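Local coordinates for protein terminal oxygenase component of carbazole 1,9a-dioxygenase (Sphingomonas, PDB 3GKQ) that probably catalyses the angular dioxygenation of carbazole, taking electrons from a ferredoxin through a Rieske [2Fe-2S] cluster to a mononuclear non-heme iron, at residues 19-24 and 172-177; 133-138 and 154-159; 281-286 and 295-300. One frame throughout, in Å; residues are numbered along the deposited sequence.

Contact 1 (19-24 and 172-177)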
loop_
_atom_site.group_PDB
_atom_site.type_symbol
_atom_site.label_atom_id
_atom_site.label_comp_id
_atom_site.label_asym_id
_atom_site.label_seq_id
_atom_site.Cartn_x
_atom_site.Cartn_y
_atom_site.Cartn_z
ATOM N N ALA A 19 -18.050 -10.672 22.750
ATOM C CA ALA A 19 -17.725 -11.121 21.401
ATOM C C ALA A 19 -18.273 -10.165 20.333
ATOM O O ALA A 19 -17.603 -9.888 19.344
ATOM C CB ALA A 19 -18.266 -12.526 21.175
ATOM N N PRO A 20 -19.505 -9.652 20.515
ATOM C CA PRO A 20 -20.056 -8.732 19.512
ATOM C C PRO A 20 -19.189 -7.477 19.350
ATOM O O PRO A 20 -18.998 -6.977 18.244
ATOM C CB PRO A 20 -21.443 -8.408 20.064
ATOM C CG PRO A 20 -21.811 -9.663 20.804
ATOM C CD PRO A 20 -20.520 -9.992 21.528
ATOM N N TYR A 21 -18.676 -6.978 20.469
ATOM C CA TYR A 21 -17.822 -5.796 20.474
ATOM C C TYR A 21 -16.575 -6.096 19.651
ATOM O O TYR A 21 -16.096 -5.252 18.893
ATOM C CB TYR A 21 -17.437 -5.448 21.916
ATOM C CG TYR A 21 -16.516 -4.260 22.083
ATOM C CD1 TYR A 21 -16.985 -2.958 21.917
ATOM C CD2 TYR A 21 -15.185 -4.438 22.464
ATOM C CE1 TYR A 21 -16.156 -1.860 22.135
ATOM C CE2 TYR A 21 -14.345 -3.347 22.684
ATOM C CZ TYR A 21 -14.837 -2.063 22.523
ATOM O OH TYR A 21 -14.022 -0.986 22.779
ATOM N N ILE A 22 -16.053 -7.308 19.804
ATOM C CA ILE A 22 -14.874 -7.724 19.054
ATOM C C ILE A 22 -15.144 -7.692 17.548
ATOM O O ILE A 22 -14.253 -7.368 16.759
ATOM C CB ILE A 22 -14.433 -9.146 19.463
ATOM C CG1 ILE A 22 -13.858 -9.113 20.884
ATOM C CG2 ILE A 22 -13.391 -9.682 18.476
ATOM C CD1 ILE A 22 -13.506 -10.474 21.440
ATOM N N ASP A 23 -16.371 -8.019 17.150
ATOM C CA ASP A 23 -16.735 -8.018 15.731
ATOM C C ASP A 23 -17.119 -6.643 15.187
ATOM O O ASP A 23 -17.162 -6.453 13.969
ATOM C CB ASP A 23 -17.906 -8.974 15.467
ATOM C CG ASP A 23 -17.535 -10.428 15.672
ATOM O OD1 ASP A 23 -16.474 -10.852 15.161
ATOM O OD2 ASP A 23 -18.310 -11.151 16.334
ATOM N N ALA A 24 -17.391 -5.694 16.080
ATOM C CA ALA A 24 -17.822 -4.350 15.683
ATOM C C ALA A 24 -16.715 -3.416 15.201
ATOM O O ALA A 24 -16.607 -2.278 15.658
ATOM C CB ALA A 24 -18.574 -3.695 16.835
ATOM N N ALA A 172 -6.666 5.209 13.588
ATOM C CA ALA A 172 -6.885 4.028 14.404
ATOM C C ALA A 172 -8.362 3.689 14.385
ATOM O O ALA A 172 -9.203 4.539 14.079
ATOM C CB ALA A 172 -6.427 4.278 15.845
ATOM N N ASN A 173 -8.664 2.435 14.696
ATOM C CA ASN A 173 -10.038 1.973 14.760
ATOM C C ASN A 173 -10.732 2.764 15.864
ATOM O O ASN A 173 -10.098 3.140 16.858
ATOM C CB ASN A 173 -10.075 0.480 15.083
ATOM C CG ASN A 173 -11.483 -0.053 15.171
ATOM O OD1 ASN A 173 -12.046 -0.177 16.256
ATOM N ND2 ASN A 173 -12.070 -0.356 14.016
ATOM N N TRP A 174 -12.028 3.011 15.696
ATOM C CA TRP A 174 -12.789 3.781 16.670
ATOM C C TRP A 174 -12.726 3.217 18.089
ATOM O O TRP A 174 -12.750 3.972 19.059
ATOM C CB TRP A 174 -14.255 3.891 16.236
ATOM C CG TRP A 174 -15.024 2.611 16.369
ATOM C CD1 TRP A 174 -15.018 1.550 15.505
ATOM C CD2 TRP A 174 -15.891 2.246 17.449
ATOM N NE1 TRP A 174 -15.830 0.548 15.981
ATOM C CE2 TRP A 174 -16.377 0.948 17.172
ATOM C CE3 TRP A 174 -16.304 2.890 18.623
ATOM C CZ2 TRP A 174 -17.257 0.278 18.033
ATOM C CZ3 TRP A 174 -17.181 2.220 19.484
ATOM C CH2 TRP A 174 -17.645 0.927 19.180
ATOM N N ARG A 175 -12.636 1.898 18.216
ATOM C CA ARG A 175 -12.584 1.284 19.540
ATOM C C ARG A 175 -11.338 1.683 20.328
ATOM O O ARG A 175 -11.376 1.741 21.555
ATOM C CB ARG A 175 -12.686 -0.242 19.421
ATOM C CG ARG A 175 -14.051 -0.703 18.892
ATOM C CD ARG A 175 -14.068 -2.186 18.543
ATOM N NE ARG A 175 -13.106 -2.507 17.490
ATOM C CZ ARG A 175 -12.852 -3.740 17.056
ATOM N NH1 ARG A 175 -13.492 -4.777 17.579
ATOM N NH2 ARG A 175 -11.946 -3.939 16.112
ATOM N N MET A 176 -10.240 1.966 19.634
ATOM C CA MET A 176 -9.027 2.385 20.323
ATOM C C MET A 176 -9.302 3.724 21.002
ATOM O O MET A 176 -8.751 4.019 22.064
ATOM C CB MET A 176 -7.860 2.530 19.339
ATOM C CG MET A 176 -7.441 1.218 18.679
ATOM S SD MET A 176 -7.022 -0.103 19.850
ATOM C CE MET A 176 -8.586 -1.019 19.909
ATOM N N GLY A 177 -10.162 4.525 20.376
ATOM C CA GLY A 177 -10.520 5.819 20.926
ATOM C C GLY A 177 -11.359 5.660 22.180
ATOM O O GLY A 177 -11.088 6.295 23.200
#
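Arg175 reaches from the start of helix 174-181 to the end of helix 19-23 and meets backbone oxygens there. Its NH1 donates to Tyr21 O at 3.0 Å and to Ile22 O at 2.8 Å. The first bond lies on a lone pair in the carbonyl plane. The second comes from above the plane of its carbonyl. Tyr21 O also accepts from Ala24 N. Trp174 adds a third bond, from NE1 to Ala24 O at 2.9 Å, with the oxygen in the plane of the indole.

Asn173 holds the arginine from behind. Its OD1 takes Arg175 N and Arg175 NE from opposite faces of the amide. The bend at chi3 (-61°) helps bring NE back to the same oxygen.

The apolar part is small. Arg175 CD sits over one face of the Tyr21 ring, 4.2 Å from its centroid, as a CH-pi contact. The Tyr21 hydroxyl bonds to Glu179. Trp351 of helix 349-353 packs on both Tyr21 and Arg175.

The motif is an Asn N-cap at the start of helix 174-181, whose arginine and tryptophan take up backbone oxygens at the end of helix 19-23. It ties this N-terminal helix to the ring-hydroxylase domain.

Contact 2 (133-138 and 154-159)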
loop_
_atom_site.group_PDB
_atom_site.type_symbol
_atom_site.label_atom_id
_atom_site.label_comp_id
_atom_site.label_asym_id
_atom_site.label_seq_id
_atom_site.Cartn_x
_atom_site.Cartn_y
_atom_site.Cartn_z
ATOM N N LYS A 133 -26.758 21.445 19.288
ATOM C CA LYS A 133 -25.506 21.874 19.893
ATOM C C LYS A 133 -24.378 22.120 18.903
ATOM O O LYS A 133 -23.222 21.811 19.189
ATOM C CB LYS A 133 -25.062 20.837 20.926
ATOM C CG LYS A 133 -26.076 20.604 22.027
ATOM C CD LYS A 133 -26.386 21.908 22.753
ATOM C CE LYS A 133 -27.449 21.718 23.820
ATOM N NZ LYS A 133 -27.764 23.008 24.495
ATOM N N GLY A 134 -24.717 22.673 17.744
ATOM C CA GLY A 134 -23.711 22.969 16.741
ATOM C C GLY A 134 -23.174 21.761 15.996
ATOM O O GLY A 134 -22.143 21.849 15.333
ATOM N N LEU A 135 -23.873 20.636 16.090
ATOM C CA LEU A 135 -23.438 19.418 15.411
ATOM C C LEU A 135 -24.528 18.826 14.532
ATOM O O LEU A 135 -25.714 18.913 14.847
ATOM C CB LEU A 135 -23.021 18.358 16.435
ATOM C CG LEU A 135 -21.791 18.619 17.301
ATOM C CD1 LEU A 135 -21.755 17.605 18.440
ATOM C CD2 LEU A 135 -20.534 18.530 16.449
ATOM N N VAL A 136 -24.116 18.224 13.424
ATOM C CA VAL A 136 -25.060 17.573 12.528
ATOM C C VAL A 136 -24.948 16.070 12.766
ATOM O O VAL A 136 -23.901 15.472 12.512
ATOM C CB VAL A 136 -24.747 17.887 11.042
ATOM C CG1 VAL A 136 -23.269 17.695 10.769
ATOM C CG2 VAL A 136 -25.555 16.969 10.131
ATOM N N PHE A 137 -26.019 15.471 13.279
ATOM C CA PHE A 137 -26.053 14.035 13.544
ATOM C C PHE A 137 -26.789 13.296 12.431
ATOM O O PHE A 137 -27.799 13.782 11.913
ATOM C CB PHE A 137 -26.783 13.728 14.854
ATOM C CG PHE A 137 -26.077 14.213 16.084
ATOM C CD1 PHE A 137 -26.135 15.553 16.458
ATOM C CD2 PHE A 137 -25.382 13.318 16.892
ATOM C CE1 PHE A 137 -25.514 15.996 17.624
ATOM C CE2 PHE A 137 -24.754 13.749 18.059
ATOM C CZ PHE A 137 -24.821 15.092 18.427
ATOM N N LEU A 138 -26.283 12.121 12.073
ATOM C CA LEU A 138 -26.920 11.298 11.055
ATOM C C LEU A 138 -27.300 9.969 11.693
ATOM O O LEU A 138 -26.575 9.461 12.551
ATOM C CB LEU A 138 -25.969 11.018 9.894
ATOM C CG LEU A 138 -25.379 12.178 9.096
ATOM C CD1 LEU A 138 -24.568 11.608 7.935
ATOM C CD2 LEU A 138 -26.489 13.087 8.586
ATOM N N PRO A 154 -25.773 11.957 29.171
ATOM C CA PRO A 154 -26.794 12.674 29.937
ATOM C C PRO A 154 -26.426 14.151 30.045
ATOM O O PRO A 154 -25.272 14.490 30.325
ATOM C CB PRO A 154 -26.755 11.981 31.295
ATOM C CG PRO A 154 -26.408 10.567 30.934
ATOM C CD PRO A 154 -25.308 10.766 29.906
ATOM N N GLY A 155 -27.400 15.022 29.793
ATOM C CA GLY A 155 -27.170 16.453 29.898
ATOM C C GLY A 155 -26.570 17.158 28.696
ATOM O O GLY A 155 -26.477 18.388 28.684
ATOM N N PHE A 156 -26.158 16.406 27.680
ATOM C CA PHE A 156 -25.570 17.041 26.508
ATOM C C PHE A 156 -26.566 17.948 25.790
ATOM O O PHE A 156 -26.186 18.976 25.229
ATOM C CB PHE A 156 -25.051 15.998 25.518
ATOM C CG PHE A 156 -24.382 16.600 24.318
ATOM C CD1 PHE A 156 -23.148 17.234 24.442
ATOM C CD2 PHE A 156 -25.000 16.572 23.072
ATOM C CE1 PHE A 156 -22.543 17.832 23.347
ATOM C CE2 PHE A 156 -24.402 17.169 21.970
ATOM C CZ PHE A 156 -23.172 17.801 22.106
ATOM N N LEU A 157 -27.837 17.567 25.806
ATOM C CA LEU A 157 -28.864 18.349 25.131
ATOM C C LEU A 157 -29.595 19.346 26.030
ATOM O O LEU A 157 -30.625 19.889 25.637
ATOM C CB LEU A 157 -29.882 17.414 24.468
ATOM C CG LEU A 157 -29.325 16.418 23.442
ATOM C CD1 LEU A 157 -30.437 15.498 22.970
ATOM C CD2 LEU A 157 -28.715 17.166 22.267
ATOM N N ASP A 158 -29.074 19.594 27.230
ATOM C CA ASP A 158 -29.722 20.554 28.125
ATOM C C ASP A 158 -29.822 21.913 27.438
ATOM O O ASP A 158 -28.878 22.368 26.793
ATOM C CB ASP A 158 -28.950 20.693 29.438
ATOM C CG ASP A 158 -29.128 19.496 30.349
ATOM O OD1 ASP A 158 -30.072 18.708 30.117
ATOM O OD2 ASP A 158 -28.336 19.344 31.303
ATOM N N ALA A 159 -30.976 22.555 27.585
ATOM C CA ALA A 159 -31.229 23.852 26.966
ATOM C C ALA A 159 -30.189 24.924 27.277
ATOM O O ALA A 159 -29.798 25.686 26.392
ATOM C CB ALA A 159 -32.617 24.348 27.373
#
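Lys133 lies along Phe156, and its amine goes on to the backbone beyond. Lys133 NZ donates to Asp158 O at 2.6 Å, tilted 28° from the carbonyl plane. The same amine has a second acceptor in Leu161 O, just past the loop segment. Lys133 CE passes 3.3 Å from Phe156 O. The bend at chi2 (-58°), followed by an extended chain, carries NZ past the Phe156 ring to Asp158 O.

The apolar contacts gather round the Phe156 ring. Lys133 CB is 3.8 Å from Phe156 CZ, and Lys133 CG makes an off-centre CH-pi contact. Leu135 crosses the phenylalanine at about a right angle and brings CD1 to 3.9 Å from Phe156 CZ. Phe137 CZ is 4.1 Å from Phe156 CE2, which lies at the edge of the Phe137 ring. Leu157 CD2 touches Lys133 CG more loosely. Phe284 and Trp286 of strand 282-289 also meet the Phe156 ring, edge-to-face.

The backbone of 155-158 is a type I turn, closed by Asp158 N to Gly155 O. An alanine in place of Lys133 would probably leave Asp158 O and Leu161 O without this amine and open a gap beside the Phe156 ring.

The lysine thus serves two ends. Its methylenes pack on an aromatic ring. Its amine is met by two main-chain oxygens, one in the loop and one at the start of strand 161-170, which probably helps to stabilise its charge.

Contact 3 (281-286 and 295-300)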
loop_
_atom_site.group_PDB
_atom_site.type_symbol
_atom_site.label_atom_id
_atom_site.label_comp_id
_atom_site.label_asym_id
_atom_site.label_seq_id
_atom_site.Cartn_x
_atom_site.Cartn_y
_atom_site.Cartn_z
ATOM N N LEU A 281 -16.335 23.490 33.263
ATOM C CA LEU A 281 -16.583 22.890 31.956
ATOM C C LEU A 281 -16.821 21.387 32.008
ATOM O O LEU A 281 -16.468 20.721 32.979
ATOM C CB LEU A 281 -15.398 23.168 31.029
ATOM C CG LEU A 281 -15.041 24.636 30.789
ATOM C CD1 LEU A 281 -13.740 24.728 30.006
ATOM C CD2 LEU A 281 -16.177 25.316 30.043
ATOM N N THR A 282 -17.435 20.869 30.950
ATOM C CA THR A 282 -17.704 19.442 30.826
ATOM C C THR A 282 -17.263 19.034 29.428
ATOM O O THR A 282 -17.618 19.684 28.444
ATOM C CB THR A 282 -19.204 19.117 30.994
ATOM O OG1 THR A 282 -19.618 19.438 32.327
ATOM C CG2 THR A 282 -19.458 17.634 30.744
ATOM N N GLN A 283 -16.482 17.966 29.336
ATOM C CA GLN A 283 -16.009 17.514 28.040
ATOM C C GLN A 283 -16.740 16.269 27.546
ATOM O O GLN A 283 -16.964 15.320 28.303
ATOM C CB GLN A 283 -14.506 17.248 28.090
ATOM C CG GLN A 283 -13.907 16.951 26.724
ATOM C CD GLN A 283 -12.399 17.024 26.730
ATOM O OE1 GLN A 283 -11.818 17.911 27.350
ATOM N NE2 GLN A 283 -11.752 16.100 26.024
ATOM N N PHE A 284 -17.109 16.294 26.270
ATOM C CA PHE A 284 -17.812 15.192 25.616
ATOM C C PHE A 284 -16.973 14.778 24.407
ATOM O O PHE A 284 -16.538 15.634 23.634
ATOM C CB PHE A 284 -19.188 15.657 25.134
ATOM C CG PHE A 284 -20.073 16.199 26.227
ATOM C CD1 PHE A 284 -20.893 15.351 26.966
ATOM C CD2 PHE A 284 -20.107 17.565 26.497
ATOM C CE1 PHE A 284 -21.739 15.855 27.956
ATOM C CE2 PHE A 284 -20.948 18.078 27.487
ATOM C CZ PHE A 284 -21.767 17.221 28.216
ATOM N N GLU A 285 -16.744 13.477 24.238
ATOM C CA GLU A 285 -15.949 12.998 23.107
ATOM C C GLU A 285 -16.621 11.872 22.331
ATOM O O GLU A 285 -17.186 10.953 22.920
ATOM C CB GLU A 285 -14.587 12.476 23.574
ATOM C CG GLU A 285 -13.779 13.419 24.434
ATOM C CD GLU A 285 -12.337 12.965 24.569
ATOM O OE1 GLU A 285 -12.102 11.743 24.716
ATOM O OE2 GLU A 285 -11.440 13.831 24.530
ATOM N N TRP A 286 -16.542 11.955 21.004
ATOM C CA TRP A 286 -17.085 10.934 20.108
ATOM C C TRP A 286 -15.906 10.337 19.346
ATOM O O TRP A 286 -14.908 11.015 19.097
ATOM C CB TRP A 286 -18.061 11.545 19.095
ATOM C CG TRP A 286 -19.492 11.644 19.559
ATOM C CD1 TRP A 286 -20.496 10.754 19.315
ATOM C CD2 TRP A 286 -20.079 12.708 20.322
ATOM N NE1 TRP A 286 -21.675 11.197 19.871
ATOM C CE2 TRP A 286 -21.446 12.397 20.497
ATOM C CE3 TRP A 286 -19.580 13.897 20.876
ATOM C CZ2 TRP A 286 -22.325 13.228 21.199
ATOM C CZ3 TRP A 286 -20.451 14.726 21.576
ATOM C CH2 TRP A 286 -21.810 14.386 21.730
ATOM N N HIS A 295 -11.015 6.899 12.593
ATOM C CA HIS A 295 -12.203 7.400 13.259
ATOM C C HIS A 295 -12.122 8.909 13.366
ATOM O O HIS A 295 -11.038 9.501 13.304
ATOM C CB HIS A 295 -12.427 6.763 14.647
ATOM C CG HIS A 295 -11.407 7.127 15.683
ATOM N ND1 HIS A 295 -10.208 6.459 15.818
ATOM C CD2 HIS A 295 -11.445 8.036 16.689
ATOM C CE1 HIS A 295 -9.555 6.932 16.866
ATOM N NE2 HIS A 295 -10.285 7.890 17.413
ATOM N N LEU A 296 -13.286 9.530 13.483
ATOM C CA LEU A 296 -13.376 10.972 13.615
ATOM C C LEU A 296 -13.420 11.244 15.118
ATOM O O LEU A 296 -14.369 10.860 15.798
ATOM C CB LEU A 296 -14.654 11.471 12.934
ATOM C CG LEU A 296 -14.931 12.966 12.748
ATOM C CD1 LEU A 296 -15.235 13.598 14.086
ATOM C CD2 LEU A 296 -13.737 13.636 12.071
ATOM N N TYR A 297 -12.373 11.876 15.631
ATOM C CA TYR A 297 -12.295 12.206 17.049
ATOM C C TYR A 297 -12.912 13.593 17.228
ATOM O O TYR A 297 -12.326 14.600 16.836
ATOM C CB TYR A 297 -10.829 12.179 17.498
ATOM C CG TYR A 297 -10.570 12.649 18.914
ATOM C CD1 TYR A 297 -11.428 12.299 19.957
ATOM C CD2 TYR A 297 -9.440 13.413 19.216
ATOM C CE1 TYR A 297 -11.168 12.691 21.269
ATOM C CE2 TYR A 297 -9.166 13.814 20.528
ATOM C CZ TYR A 297 -10.035 13.446 21.548
ATOM O OH TYR A 297 -9.764 13.813 22.847
ATOM N N LEU A 298 -14.112 13.619 17.799
ATOM C CA LEU A 298 -14.869 14.851 18.023
ATOM C C LEU A 298 -14.764 15.251 19.495
ATOM O O LEU A 298 -15.154 14.485 20.376
ATOM C CB LEU A 298 -16.339 14.613 17.672
ATOM C CG LEU A 298 -17.204 15.664 16.966
ATOM C CD1 LEU A 298 -18.612 15.572 17.539
ATOM C CD2 LEU A 298 -16.657 17.067 17.148
ATOM N N GLN A 299 -14.248 16.448 19.754
ATOM C CA GLN A 299 -14.085 16.947 21.120
ATOM C C GLN A 299 -15.008 18.129 21.369
ATOM O O GLN A 299 -14.837 19.179 20.757
ATOM C CB GLN A 299 -12.649 17.412 21.343
ATOM C CG GLN A 299 -11.599 16.342 21.213
ATOM C CD GLN A 299 -10.209 16.926 21.120
ATOM O OE1 GLN A 299 -9.830 17.499 20.096
ATOM N NE2 GLN A 299 -9.440 16.798 22.198
ATOM N N MET A 300 -15.973 17.964 22.269
ATOM C CA MET A 300 -16.905 19.042 22.579
ATOM C C MET A 300 -16.741 19.502 24.023
ATOM O O MET A 300 -16.555 18.687 24.930
ATOM C CB MET A 300 -18.359 18.589 22.385
ATOM C CG MET A 300 -18.659 17.874 21.069
ATOM S SD MET A 300 -18.180 18.794 19.612
ATOM C CE MET A 300 -19.408 20.116 19.626
#
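Glu285 and Tyr297 meet on one face of the antiparallel pair 282-286 and 295-300. The carboxylate stands almost square to the phenol ring, the planes 89° apart, and approaches its edge. Tyr297 OH is modelled as donating to Glu285 OE2 at 2.4 Å, which is very short, so the details of this bond are doubtful. Tyr297 CG is anti to the backbone N (chi1 174°), which helps carry the ring across to the glutamate. Gln283 NE2 adds a weak bond to Glu285 OE2 and has a second partner in Asn331. Glu285 OE1 bonds to Tyr287 OH. Gln299 CG lies over one face of the Tyr297 ring.

The other face carries Phe284, Trp286, Leu298 and Met300. Trp286 and Leu298 lie side by side and point the same way, with Trp286 CB and Leu298 CB 3.8 Å apart. Met300 CG lies 3.7 Å from Trp286 CZ3, and beyond it the chain bends at chi2 and chi3 and leads away. Phe284 CB meets Met300 CB at 4.1 Å.

Phe284 with Met300 and Trp286 with Leu298 are hydrogen-bonded pairs, and Glu285 with Gln299 is the non-hydrogen-bonded pair between them. The Glu285 side chain is about 6 Å from the bound iron(II) at nearest approach. This is a beta hairpin in the large antiparallel sheet of a Bet v 1-like ring-hydroxylase domain, with the Glu285 face turned toward the iron site.

Near the N terminus, helix 19-23 meets helix 174-181 much later in the chain. Contact 1 therefore closes a loop of 147 residues, which holds the Rieske cluster ligands. Contact 2 is nested inside it and closes a short loop between strand 135-140 and the segment before strand 161-170. Contact 3 follows both in series and closes the short hairpin of strands 282-289 and 294-304, with eight residues between its segments. Contacts 1 and 2 do not touch and lie on opposite sides of the chain's centre. Contact 3 meets both: His295 ND1 probably bonds to Ala172 O of contact 1, and Leu298, Met300, Phe284 and Trp286 pack on Leu135 and Phe156 of contact 2. The large sheet thus touches both.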